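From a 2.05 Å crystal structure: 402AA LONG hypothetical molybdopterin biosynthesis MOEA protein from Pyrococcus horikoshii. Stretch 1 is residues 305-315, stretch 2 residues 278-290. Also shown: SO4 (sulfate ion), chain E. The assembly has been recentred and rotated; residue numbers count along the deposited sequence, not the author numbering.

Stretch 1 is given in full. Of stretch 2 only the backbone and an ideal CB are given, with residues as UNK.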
# COMPACT_ATOMS: atom_id res chain seq x y z
N THR A 305 8.37 20.85 -10.39
CA THR A 305 8.58 20.57 -8.97
C THR A 305 7.52 21.22 -8.08
O THR A 305 7.24 20.73 -6.98
CB THR A 305 9.97 21.03 -8.49
OG1 THR A 305 10.06 22.46 -8.59
CG2 THR A 305 11.06 20.39 -9.32
N SER A 306 6.93 22.32 -8.54
CA SER A 306 5.91 23.01 -7.77
C SER A 306 4.59 22.25 -7.88
O SER A 306 3.82 22.18 -6.93
CB SER A 306 5.73 24.45 -8.28
OG SER A 306 6.94 25.17 -8.18
N CYS A 307 4.34 21.71 -9.07
CA CYS A 307 3.14 20.93 -9.32
C CYS A 307 3.22 19.68 -8.45
O CYS A 307 2.25 19.28 -7.81
CB CYS A 307 3.09 20.52 -10.79
SG CYS A 307 1.71 19.46 -11.27
N LEU A 308 4.41 19.07 -8.43
CA LEU A 308 4.65 17.87 -7.66
C LEU A 308 4.48 18.14 -6.17
O LEU A 308 3.85 17.36 -5.45
CB LEU A 308 6.07 17.36 -7.94
CG LEU A 308 6.52 16.07 -7.25
CD1 LEU A 308 5.52 14.96 -7.51
CD2 LEU A 308 7.90 15.70 -7.77
N THR A 309 5.04 19.25 -5.71
CA THR A 309 4.94 19.63 -4.31
C THR A 309 3.50 19.87 -3.89
O THR A 309 3.05 19.35 -2.88
CB THR A 309 5.78 20.89 -4.01
OG1 THR A 309 7.17 20.55 -4.07
CG2 THR A 309 5.45 21.44 -2.63
N ASN A 310 2.78 20.67 -4.67
CA ASN A 310 1.39 20.97 -4.34
C ASN A 310 0.50 19.73 -4.47
O ASN A 310 -0.47 19.58 -3.73
CB ASN A 310 0.86 22.09 -5.22
CG ASN A 310 1.36 23.46 -4.78
OD1 ASN A 310 2.56 23.67 -4.60
ND2 ASN A 310 0.44 24.40 -4.61
N PHE A 311 0.84 18.86 -5.41
CA PHE A 311 0.08 17.63 -5.62
C PHE A 311 0.16 16.81 -4.34
O PHE A 311 -0.86 16.36 -3.80
CB PHE A 311 0.69 16.84 -6.79
CG PHE A 311 0.20 15.42 -6.90
CD1 PHE A 311 -1.09 15.14 -7.34
CD2 PHE A 311 1.04 14.35 -6.58
CE1 PHE A 311 -1.53 13.83 -7.47
CE2 PHE A 311 0.61 13.04 -6.71
CZ PHE A 311 -0.68 12.77 -7.16
N THR A 312 1.38 16.64 -3.84
CA THR A 312 1.64 15.87 -2.64
C THR A 312 0.95 16.45 -1.40
O THR A 312 0.38 15.71 -0.59
CB THR A 312 3.15 15.81 -2.38
OG1 THR A 312 3.79 15.17 -3.49
CG2 THR A 312 3.44 15.02 -1.10
N LEU A 313 1.01 17.77 -1.26
CA LEU A 313 0.41 18.44 -0.11
C LEU A 313 -1.11 18.49 -0.10
O LEU A 313 -1.72 18.33 0.95
CB LEU A 313 0.95 19.87 -0.02
CG LEU A 313 2.39 20.05 0.46
CD1 LEU A 313 2.84 21.48 0.25
CD2 LEU A 313 2.47 19.66 1.94
N LEU A 314 -1.71 18.68 -1.27
CA LEU A 314 -3.16 18.81 -1.35
C LEU A 314 -3.97 17.64 -1.91
O LEU A 314 -5.01 17.29 -1.37
CB LEU A 314 -3.51 20.05 -2.17
CG LEU A 314 -2.83 21.37 -1.79
CD1 LEU A 314 -3.26 22.46 -2.76
CD2 LEU A 314 -3.18 21.75 -0.36
N VAL A 315 -3.50 17.05 -3.01
CA VAL A 315 -4.25 15.97 -3.63
C VAL A 315 -4.01 14.59 -3.03
O VAL A 315 -4.95 13.83 -2.81
CB VAL A 315 -3.97 15.92 -5.15
CG1 VAL A 315 -4.91 14.92 -5.81
CG2 VAL A 315 -4.16 17.31 -5.76
N UNK A 278 -5.56 30.76 -3.87
CA UNK A 278 -4.32 31.34 -3.40
C UNK A 278 -4.03 30.77 -2.03
O UNK A 278 -4.92 30.70 -1.17
CB UNK A 278 -4.39 32.87 -3.36
N UNK A 279 -2.79 30.37 -1.81
CA UNK A 279 -2.39 29.80 -0.53
C UNK A 279 -1.12 30.49 -0.05
O UNK A 279 -0.22 30.75 -0.84
CB UNK A 279 -2.18 28.29 -0.64
N UNK A 280 -1.07 30.78 1.25
CA UNK A 280 0.07 31.45 1.84
C UNK A 280 1.29 30.54 1.92
O UNK A 280 1.81 30.26 3.00
CB UNK A 280 -0.29 31.96 3.23
N UNK A 281 1.75 30.07 0.76
CA UNK A 281 2.91 29.20 0.69
C UNK A 281 3.72 29.45 -0.57
O UNK A 281 3.27 30.13 -1.49
CB UNK A 281 2.48 27.73 0.75
N UNK A 282 4.93 28.88 -0.60
CA UNK A 282 5.83 29.01 -1.73
C UNK A 282 6.45 27.65 -2.04
O UNK A 282 7.17 27.09 -1.20
CB UNK A 282 6.91 30.05 -1.45
N UNK A 283 6.19 27.09 -3.23
CA UNK A 283 5.35 27.65 -4.30
C UNK A 283 3.89 27.26 -4.13
O UNK A 283 3.53 26.61 -3.14
CB UNK A 283 5.85 27.18 -5.67
N UNK A 284 3.06 27.64 -5.09
CA UNK A 284 1.65 27.30 -5.01
C UNK A 284 0.79 28.45 -4.54
O UNK A 284 -0.38 28.26 -4.18
CB UNK A 284 1.46 26.10 -4.08
N UNK A 285 1.36 29.65 -4.52
CA UNK A 285 0.63 30.84 -4.10
C UNK A 285 -0.72 30.93 -4.81
O UNK A 285 -1.75 31.14 -4.16
CB UNK A 285 1.46 32.10 -4.37
N UNK A 286 -0.75 30.78 -6.14
CA UNK A 286 -2.01 30.86 -6.90
C UNK A 286 -2.86 29.59 -6.95
O UNK A 286 -3.89 29.56 -7.61
CB UNK A 286 -1.69 31.27 -8.34
N UNK A 287 -2.44 28.54 -6.24
CA UNK A 287 -3.17 27.28 -6.23
C UNK A 287 -4.67 27.45 -5.95
O UNK A 287 -5.07 28.19 -5.06
CB UNK A 287 -2.56 26.35 -5.18
N UNK A 288 -5.48 26.75 -6.73
CA UNK A 288 -6.93 26.80 -6.61
C UNK A 288 -7.53 25.47 -6.15
O UNK A 288 -7.04 24.40 -6.52
CB UNK A 288 -7.54 27.21 -7.95
N UNK A 289 -8.59 25.54 -5.35
CA UNK A 289 -9.29 24.36 -4.87
C UNK A 289 -10.78 24.68 -4.92
O UNK A 289 -11.24 25.61 -4.26
CB UNK A 289 -8.84 23.97 -3.46
N UNK A 290 -11.52 23.91 -5.71
CA UNK A 290 -12.94 24.14 -5.82
C UNK A 290 -13.75 22.86 -5.92
O UNK A 290 -13.23 21.76 -5.72
CB UNK A 290 -13.22 25.02 -7.04
S SO4 E . 4.65 31.10 -6.04
O1 SO4 E . 5.17 32.59 -5.63
O2 SO4 E . 3.52 31.34 -6.91
O3 SO4 E . 5.61 30.43 -6.63
O4 SO4 E . 4.19 30.57 -4.79

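Stretch 1 is a helix whose contact face carries Ser 306, Asn 310 and Leu 314, so each position of stretch 2 can be judged against those three side chains.

Position 278 has phi/psi of 105/134, and positive phi favours glycine; an ideal CB would also lie 3.3 Å from O of residue 285. It is Gly 278.

At position 279 CA-to-CB points toward the helix, but no helix atom lies within 5.5 Å of the ideal CB, so a long apolar chain suits best. Ile 279 (m, t) brings CD1 to 3.9 Å from Leu 314 CD1.

Position 280 is out of reach; stretch 1 does not constrain it, and many side chains would be tolerated. It is Ala 280.

Position 281 again points toward the helix from a distance, and a medium or long side chain could extend into the gap. Ile 281 (p, t) reaches toward the helix, its CD1 coming to 4.4 Å from the amide end of Asn 310 (the atom modelled as ND2).

Position 282 points away, leaving many choices open; it is Gln 282, poorly ordered, with OE1 3.1 Å from O3 of the sulfate.

The peptide before position 283 is cis, which strongly suggests proline, and phi of -88° is compatible. The ideal CB lies 3.4 Å from Ser 306 OG, so a compact side chain fits. Pro 283 packs its ring on the helix, CG lying 3.2 Å from Ser 306 OG.

Position 284 is the most restrictive. With phi/psi of 101/13 an ideal CB would jam against the preceding carbonyl O, and it would fall 2.1 Å from the modelled Asn 310 ND2. The backbone alone calls for glycine, and Gly 284 opens a type I turn ending at 287.

Position 285 points away from the helix, so stretch 1 sets no preference, and many side chains would suit. Lys 285 is extended and poorly ordered; its backbone N donates a hydrogen bond to sulfate O4 at 3.0 Å.

Position 286, pointing sideways with phi/psi of -83/4, accepts many residues, proline included: Pro 286.

Position 287 faces the helix between a polar and an apolar neighbour: its ideal CB is 3.6 Å from Asn 310 ND2 and 4.6 Å from Leu 314 CD1. Serine, threonine or valine could suit. In Thr 287 (m), OG1 donates a hydrogen bond to Gly 284 O at 2.7 Å, tying the turn together, while CG2 approaches Leu 314 CD1 at 3.5 Å.

Position 288 points away in a strand, where a beta-branched residue is natural: Ile 288.

Position 289 points back toward the helix across a CA separation of 9.0 Å from Leu 314, which favours a long apolar chain. Ile 289 places CD1 3.9 Å from Leu 314 CD1.

Position 290 is out of reach; many side chains would be tolerated, and phi/psi of -142/-170 does not require glycine. It is Gly 290.

Stretch 2, residues 278-290: GIAIQPGKPTIIG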
# COMPACT_ATOMS: atom_id res chain seq x y z
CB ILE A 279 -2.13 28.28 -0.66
CG1 ILE A 279 -3.38 27.59 -1.22
CG2 ILE A 279 -1.76 27.69 0.70
CD1 ILE A 279 -3.21 26.10 -1.46
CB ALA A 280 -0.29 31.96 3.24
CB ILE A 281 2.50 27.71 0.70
CG1 ILE A 281 1.58 27.42 -0.48
CG2 ILE A 281 1.82 27.36 2.03
CD1 ILE A 281 1.17 25.96 -0.61
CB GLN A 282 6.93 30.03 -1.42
CG GLN A 282 8.24 29.81 -2.17
CD GLN A 282 8.07 29.75 -3.67
OE1 GLN A 282 7.61 30.72 -4.29
NE2 GLN A 282 8.42 28.62 -4.27
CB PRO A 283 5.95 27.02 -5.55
CG PRO A 283 6.23 25.63 -5.06
CD PRO A 283 6.86 25.86 -3.69
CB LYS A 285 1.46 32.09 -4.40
CG LYS A 285 0.75 33.40 -4.12
CD LYS A 285 1.61 34.59 -4.54
CE LYS A 285 0.90 35.91 -4.31
NZ LYS A 285 1.73 37.07 -4.75
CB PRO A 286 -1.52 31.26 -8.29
CG PRO A 286 -0.27 30.46 -8.41
CD PRO A 286 0.40 30.67 -7.06
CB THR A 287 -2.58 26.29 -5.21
OG1 THR A 287 -1.20 26.07 -5.52
CG2 THR A 287 -3.31 24.97 -5.25
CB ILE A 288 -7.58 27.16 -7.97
CG1 ILE A 288 -7.02 28.49 -8.47
CG2 ILE A 288 -9.09 27.22 -7.83
CD1 ILE A 288 -7.43 28.80 -9.90
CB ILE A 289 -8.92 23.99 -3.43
CG1 ILE A 289 -7.42 23.78 -3.30
CG2 ILE A 289 -9.64 22.71 -3.02
CD1 ILE A 289 -6.96 23.48 -1.89
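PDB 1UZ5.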